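Flavoredoxin (Desulfovibrio vulgaris str. 'Miyazaki F', PDB 2D5M) binds flavin mononucleotide and probably transfers electrons as a flavoprotein of the flavin reductase-like family. Local coordinates at residues S41-I46 against K121-I126; R73-H78 against L96-V101. All blocks are in the same frame, centred on the assembly; numbering follows the deposited sequence.

Following the chain from its N terminus, strand 28-41 turns through S41-P43 into strand 44-48, and this turn meets the far end of strand 116-126 in contact 1, closing a loop of 74 residues. Contact 2 falls wholly within that loop: residues 73-78, leading into helix 76-82, are met again 18 residues on by 96-101, where helix 92-96 gives way to strand 100-102. The two therefore nest without crossing. Contact 1 belongs to the main antiparallel sheet, contact 2 to the helices beside it. They lie on opposite sides of the chain's centre, their own centres about 26 Å apart, and both touch the second subunit.

Contact 1. Residues S41-I46 against K121-I126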
# COMPACT_ATOMS: atom_id res chain seq x y z
N SER A 41 7.15 12.07 0.30
CA SER A 41 7.76 12.52 -0.92
C SER A 41 9.07 13.28 -0.69
O SER A 41 9.81 13.50 -1.64
CB SER A 41 6.81 13.37 -1.74
OG SER A 41 5.76 12.51 -2.13
N GLN A 42 9.35 13.74 0.54
CA GLN A 42 10.60 14.42 0.81
C GLN A 42 11.18 13.96 2.14
O GLN A 42 10.63 14.35 3.14
CB GLN A 42 10.47 15.95 0.85
CG GLN A 42 11.86 16.60 0.91
CD GLN A 42 12.58 16.46 -0.40
OE1 GLN A 42 12.50 17.32 -1.33
NE2 GLN A 42 13.27 15.45 -0.59
N PRO A 43 12.24 13.18 2.17
CA PRO A 43 12.80 12.45 1.00
C PRO A 43 11.81 11.40 0.59
O PRO A 43 11.01 10.97 1.43
CB PRO A 43 14.12 11.87 1.52
CG PRO A 43 13.89 11.72 2.97
CD PRO A 43 12.93 12.79 3.43
N PRO A 44 11.96 10.93 -0.62
CA PRO A 44 11.08 9.82 -1.04
C PRO A 44 11.34 8.65 -0.10
O PRO A 44 12.50 8.30 0.09
CB PRO A 44 11.55 9.54 -2.48
CG PRO A 44 12.96 10.11 -2.51
CD PRO A 44 12.95 11.30 -1.61
N SER A 45 10.30 8.10 0.50
CA SER A 45 10.45 7.11 1.56
C SER A 45 9.36 6.07 1.55
O SER A 45 8.23 6.38 1.14
CB SER A 45 10.39 7.80 2.95
OG SER A 45 11.32 8.82 3.16
N ILE A 46 9.69 4.87 2.02
CA ILE A 46 8.76 3.78 2.23
C ILE A 46 8.81 3.37 3.68
O ILE A 46 9.92 3.23 4.25
CB ILE A 46 9.06 2.59 1.28
CG1 ILE A 46 8.72 3.03 -0.14
CG2 ILE A 46 8.32 1.33 1.70
CD1 ILE A 46 9.17 2.04 -1.22
N LYS A 121 17.90 3.42 2.46
CA LYS A 121 18.69 3.74 3.64
C LYS A 121 17.77 3.93 4.81
O LYS A 121 16.82 4.73 4.73
CB LYS A 121 19.50 5.02 3.41
CG LYS A 121 20.28 5.59 4.58
CD LYS A 121 20.98 6.91 4.28
CE LYS A 121 20.01 8.05 3.98
NZ LYS A 121 20.49 9.43 4.08
N LEU A 122 17.99 3.28 5.95
CA LEU A 122 17.14 3.47 7.11
C LEU A 122 17.29 4.90 7.64
O LEU A 122 18.43 5.32 7.96
CB LEU A 122 17.54 2.49 8.21
CG LEU A 122 16.63 2.49 9.43
CD1 LEU A 122 15.22 2.09 9.08
CD2 LEU A 122 17.22 1.61 10.55
N ILE A 123 16.20 5.62 7.79
CA ILE A 123 16.21 6.99 8.30
C ILE A 123 15.39 7.13 9.59
O ILE A 123 15.68 8.07 10.36
CB ILE A 123 15.84 8.03 7.24
CG1 ILE A 123 14.47 7.78 6.62
CG2 ILE A 123 16.94 8.13 6.20
CD1 ILE A 123 13.93 9.01 5.89
N HIS A 124 14.42 6.28 9.88
CA HIS A 124 13.71 6.37 11.14
C HIS A 124 13.33 4.99 11.58
O HIS A 124 13.03 4.12 10.73
CB HIS A 124 12.42 7.21 11.07
CG HIS A 124 12.54 8.60 10.52
ND1 HIS A 124 13.13 9.63 11.22
CD2 HIS A 124 12.11 9.14 9.34
CE1 HIS A 124 13.07 10.74 10.48
NE2 HIS A 124 12.46 10.47 9.34
N GLN A 125 13.31 4.70 12.86
CA GLN A 125 12.77 3.47 13.45
C GLN A 125 11.74 3.94 14.44
O GLN A 125 12.08 4.51 15.50
CB GLN A 125 13.88 2.60 14.03
CG GLN A 125 13.41 1.27 14.60
CD GLN A 125 14.44 0.37 15.18
OE1 GLN A 125 14.06 -0.53 15.92
NE2 GLN A 125 15.70 0.54 14.83
N ILE A 126 10.48 3.76 14.13
CA ILE A 126 9.36 4.32 14.90
C ILE A 126 8.76 3.25 15.76
O ILE A 126 8.39 2.17 15.29
CB ILE A 126 8.32 4.93 13.97
CG1 ILE A 126 8.96 6.07 13.13
CG2 ILE A 126 7.04 5.41 14.61
CD1 ILE A 126 8.16 6.54 11.97
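I123 reaches P43 and S45 with a single atom, the methyl CD1 at the end of its longer branch. That methyl lies 4.0 Å from CG of the P43 ring and 3.8 Å from OG of S45, so it bridges the proline and the serine. The first pair is an apolar contact in which the two side chains pass each other in opposite directions; the second is a van der Waals approach of a methyl to a hydroxyl oxygen. Only 72 Å² of surface is buried, and the nearest backbones, at S45 and I123, stay 8.9 Å apart between CA atoms. I123 spans this gap by setting CG1 between its backbone N and carbonyl carbon (chi1 57°) and extending CD1 onward.

The serine is positioned by its own turn. Its OG donates a hydrogen bond of 2.8 Å to O of P43, arriving from above the carbonyl plane, 52° out of it, with a C=O...donor angle of 128°. This bond ties S45 back across P44 to P43, which follows a cis peptide bond. The S45 side chain also comes within about 4 Å of a bound zinc ion; C39 and C40, at the end of the preceding strand, belong to the zinc site.

On the other side, I123 and H124 form a classic beta bulge opposite I135. Strand 133-144 lies between the two segments: it pairs with 44-48 through P44 and I46, with 116-126 through K121, and its E137 packs against P43. The contact thus passes over strand 133-144, linking its two neighbours in the antiparallel sheet, while helix 55-63 packs against L122 and the second subunit meets S41 and P44.

Contact 2. Residues R73-H78 against L96-V101; sequences RAYVRH and LGLTPV
Largely apolar side-chain packing joins the start of helix 76-82 to the last residue of helix 92-96 and the loop that follows, burying 197 Å² in a partly buried region. CD1 of L98 packs 4.1 Å from CB of H78, while its CD2 reaches both the H78 imidazole and Y75, lying 3.8 Å from CE1 of the tyrosine. L96 meets the same helix from another point, with its CD1 3.6 Å from the backbone O of H78 and its CD2 beside the CA of that residue.

The H78 imidazole meets three of these residues. CD1 of Y75 sits over the centre of one ring face, 3.6 Å above its plane; the backbone O of L96 approaches at the edge, in the plane, 3.7 Å from CD2 of H78; and L98 CD2 comes in obliquely. In H78, CG is turned anti to the carbonyl carbon (chi1 -51°), which brings the face of the imidazole up against the edge of the Y75 ring. The tyrosine ring in turn meets F114, and L98 continues onto F93 and V111.

Y75 occupies the N-cap position of helix 76-82, while G97, with positive phi, ends the run of helical residues at L96. Both helix ends belong to the FMN-binding, flavin reductase-like fold, commonly described as a split barrel.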
# COMPACT_ATOMS: atom_id res chain seq x y z
N ARG A 73 4.44 -12.00 -11.57
CA ARG A 73 3.61 -13.15 -11.24
C ARG A 73 4.39 -14.45 -11.33
O ARG A 73 4.03 -15.39 -10.62
CB ARG A 73 2.39 -13.19 -12.17
CG ARG A 73 2.64 -13.79 -13.55
CD ARG A 73 1.36 -13.82 -14.37
NE ARG A 73 0.86 -12.51 -14.62
CZ ARG A 73 -0.38 -12.19 -15.03
NH1 ARG A 73 -1.28 -13.14 -15.23
NH2 ARG A 73 -0.65 -10.90 -15.24
N ALA A 74 5.43 -14.54 -12.16
CA ALA A 74 6.20 -15.79 -12.21
C ALA A 74 6.85 -16.18 -10.90
O ALA A 74 7.24 -17.34 -10.73
CB ALA A 74 7.27 -15.63 -13.32
N TYR A 75 7.03 -15.20 -10.02
CA TYR A 75 7.75 -15.40 -8.78
C TYR A 75 6.80 -15.32 -7.56
O TYR A 75 7.29 -15.15 -6.43
CB TYR A 75 8.90 -14.38 -8.66
CG TYR A 75 9.93 -14.63 -9.72
CD1 TYR A 75 10.81 -15.71 -9.59
CD2 TYR A 75 10.00 -13.85 -10.87
CE1 TYR A 75 11.77 -15.97 -10.56
CE2 TYR A 75 10.96 -14.14 -11.82
CZ TYR A 75 11.80 -15.18 -11.67
OH TYR A 75 12.76 -15.47 -12.64
N VAL A 76 5.52 -15.48 -7.77
CA VAL A 76 4.57 -15.44 -6.67
C VAL A 76 4.84 -16.57 -5.65
O VAL A 76 4.77 -16.32 -4.44
CB VAL A 76 3.10 -15.46 -7.16
CG1 VAL A 76 2.69 -16.76 -7.81
CG2 VAL A 76 2.17 -15.09 -5.98
N ARG A 77 5.20 -17.78 -6.11
CA ARG A 77 5.46 -18.84 -5.15
C ARG A 77 6.72 -18.56 -4.34
O ARG A 77 6.81 -18.82 -3.14
CB ARG A 77 5.58 -20.18 -5.89
CG ARG A 77 4.28 -20.62 -6.59
CD ARG A 77 4.39 -21.98 -7.21
NE ARG A 77 4.28 -22.99 -6.14
CZ ARG A 77 4.40 -24.31 -6.24
NH1 ARG A 77 4.62 -24.91 -7.40
NH2 ARG A 77 4.29 -25.06 -5.15
N HIS A 78 7.72 -18.00 -4.96
CA HIS A 78 9.00 -17.64 -4.34
C HIS A 78 8.78 -16.60 -3.26
O HIS A 78 9.33 -16.67 -2.16
CB HIS A 78 10.01 -17.14 -5.37
CG HIS A 78 10.21 -18.00 -6.59
ND1 HIS A 78 9.22 -18.23 -7.52
CD2 HIS A 78 11.32 -18.65 -7.02
CE1 HIS A 78 9.67 -19.00 -8.44
NE2 HIS A 78 10.98 -19.30 -8.19
N LEU A 96 15.61 -20.97 -3.20
CA LEU A 96 14.70 -20.53 -4.27
C LEU A 96 15.36 -20.46 -5.61
O LEU A 96 14.68 -20.23 -6.61
CB LEU A 96 14.08 -19.20 -3.87
CG LEU A 96 13.10 -19.27 -2.70
CD1 LEU A 96 12.71 -17.87 -2.23
CD2 LEU A 96 11.89 -20.09 -3.03
N GLY A 97 16.69 -20.60 -5.66
CA GLY A 97 17.43 -20.43 -6.92
C GLY A 97 17.36 -19.01 -7.46
O GLY A 97 17.26 -18.81 -8.67
N LEU A 98 17.39 -18.02 -6.59
CA LEU A 98 17.39 -16.62 -6.95
C LEU A 98 18.73 -15.97 -6.65
O LEU A 98 19.55 -16.53 -5.89
CB LEU A 98 16.26 -15.90 -6.15
CG LEU A 98 14.86 -16.37 -6.45
CD1 LEU A 98 13.86 -15.68 -5.54
CD2 LEU A 98 14.46 -16.11 -7.86
N THR A 99 18.94 -14.80 -7.21
CA THR A 99 20.27 -14.15 -7.19
C THR A 99 20.25 -12.95 -6.26
O THR A 99 19.50 -11.98 -6.51
CB THR A 99 20.62 -13.67 -8.59
OG1 THR A 99 20.59 -14.77 -9.51
CG2 THR A 99 22.02 -13.08 -8.65
N PRO A 100 21.09 -12.95 -5.22
CA PRO A 100 21.18 -11.79 -4.33
C PRO A 100 22.17 -10.78 -4.90
O PRO A 100 23.41 -11.00 -4.83
CB PRO A 100 21.67 -12.42 -3.02
CG PRO A 100 22.51 -13.59 -3.47
CD PRO A 100 21.93 -14.08 -4.77
N VAL A 101 21.67 -9.75 -5.53
CA VAL A 101 22.49 -8.77 -6.19
C VAL A 101 22.83 -7.66 -5.21
O VAL A 101 21.90 -7.05 -4.64
CB VAL A 101 21.78 -8.16 -7.43
CG1 VAL A 101 22.64 -7.11 -8.05
CG2 VAL A 101 21.40 -9.25 -8.41